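PDB 5D5G: mannose-specific lectin CEA chain 1 from Colocasia esculenta, which binds mannose, agglutinates rabbit erythrocytes and has insecticidal activity against cotton aphids and other hemipteran insects. Local coordinates for residues S42-A45 / N46-R49. Residues are numbered along the deposited sequence; the frame is centred on the assembly and turned at random.
Sequences SNTA and NKGR
Lys-47 folds back along the chain and lays its methylene groups across Thr-44. Its CD lies 3.5 Å from Thr-44 CA, and the side chains of Thr-44 and Lys-47 cross at about a right angle. Lys-47 CE comes to 3.1 Å from Asn-43 O. The long arm is nearly extended as far as CE and turns only at the last bond, which leaves NZ 3.9 Å from Asn-43 O. Beneath it the backbone makes a beta turn over Thr-44 to Lys-47: the CA atoms of these two residues are 5.2 Å apart, and Lys-47 N gives a weak hydrogen bond of 3.5 Å to Thr-44 O. The positive phi of Asn-46 (73°) in third place, after Ala-45 with psi 130°, fits type II.

Packing is closest where Lys-47 CD and CE lie against Thr-44 and Asn-43 O, with CD 3.8 Å from Thr-44 CB. The loose side is at Asn-46, whose exposed amide approaches only Ala-45, OD1 lying 4.3 Å from Ala-45 CB. Thr-44 itself is buried, its OG1 hydrogen-bonded to Cys-31 O. This turn belongs to the loop joining strands 40-41 and 52-55 of the bulb-type lectin domain. Ala-45 touches Asp-30 of the probable mannose site, while Thr-44 rests on Trp-72 and Lys-47 on Val-71, both in strand 70-73.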
loop_
_atom_site.group_PDB
_atom_site.type_symbol
_atom_site.label_atom_id
_atom_site.label_comp_id
_atom_site.label_asym_id
_atom_site.label_seq_id
_atom_site.Cartn_x
_atom_site.Cartn_y
_atom_site.Cartn_z
ATOM N N SER A 42 3.353 -19.852 4.199
ATOM C CA SER A 42 3.222 -20.527 2.913
ATOM C C SER A 42 3.335 -22.041 3.032
ATOM O O SER A 42 2.982 -22.770 2.102
ATOM C CB SER A 42 4.296 -20.026 1.950
ATOM O OG SER A 42 5.558 -20.569 2.282
ATOM N N ASN A 43 3.834 -22.505 4.173
ATOM C CA ASN A 43 4.079 -23.931 4.420
ATOM C C ASN A 43 4.887 -24.615 3.315
ATOM O O ASN A 43 4.613 -25.751 2.923
ATOM C CB ASN A 43 2.775 -24.680 4.708
ATOM C CG ASN A 43 3.011 -26.042 5.334
ATOM O OD1 ASN A 43 3.963 -26.238 6.095
ATOM N ND2 ASN A 43 2.147 -26.994 5.009
ATOM N N THR A 44 5.889 -23.904 2.819
ATOM C CA THR A 44 6.798 -24.455 1.839
ATOM C C THR A 44 8.186 -24.611 2.443
ATOM O O THR A 44 9.189 -24.224 1.832
ATOM C CB THR A 44 6.894 -23.544 0.634
ATOM O OG1 THR A 44 7.308 -22.246 1.074
ATOM C CG2 THR A 44 5.545 -23.441 -0.041
ATOM N N ALA A 45 8.233 -25.175 3.647
ATOM C CA ALA A 45 9.501 -25.414 4.338
ATOM C C ALA A 45 10.249 -26.609 3.743
ATOM O O ALA A 45 9.674 -27.685 3.551
ATOM C CB ALA A 45 9.272 -25.611 5.833
ATOM N N ASN A 46 11.528 -26.396 3.447
ATOM C CA ASN A 46 12.392 -27.395 2.820
ATOM C C ASN A 46 12.068 -27.623 1.348
ATOM O O ASN A 46 12.797 -28.310 0.653
ATOM C CB ASN A 46 12.395 -28.734 3.585
ATOM C CG ASN A 46 12.810 -28.589 5.049
ATOM O OD1 ASN A 46 12.050 -28.943 5.958
ATOM N ND2 ASN A 46 14.027 -28.090 5.280
ATOM N N LYS A 47 10.983 -27.027 0.867
ATOM C CA LYS A 47 10.579 -27.189 -0.529
ATOM C C LYS A 47 11.476 -26.451 -1.530
ATOM O O LYS A 47 11.011 -26.048 -2.601
ATOM C CB LYS A 47 9.129 -26.733 -0.733
ATOM C CG LYS A 47 8.084 -27.448 0.113
ATOM C CD LYS A 47 6.685 -27.169 -0.439
ATOM C CE LYS A 47 5.576 -27.513 0.551
ATOM N NZ LYS A 47 5.443 -28.970 0.821
ATOM N N GLY A 48 12.751 -26.272 -1.191
ATOM C CA GLY A 48 13.676 -25.581 -2.077
ATOM C C GLY A 48 14.566 -24.571 -1.372
ATOM O O GLY A 48 14.531 -24.446 -0.145
ATOM N N ARG A 49 15.365 -23.841 -2.146
ATOM C CA ARG A 49 16.316 -22.904 -1.565
ATOM C C ARG A 49 16.659 -21.752 -2.502
ATOM O O ARG A 49 16.374 -21.799 -3.700
ATOM C CB ARG A 49 17.597 -23.635 -1.136
#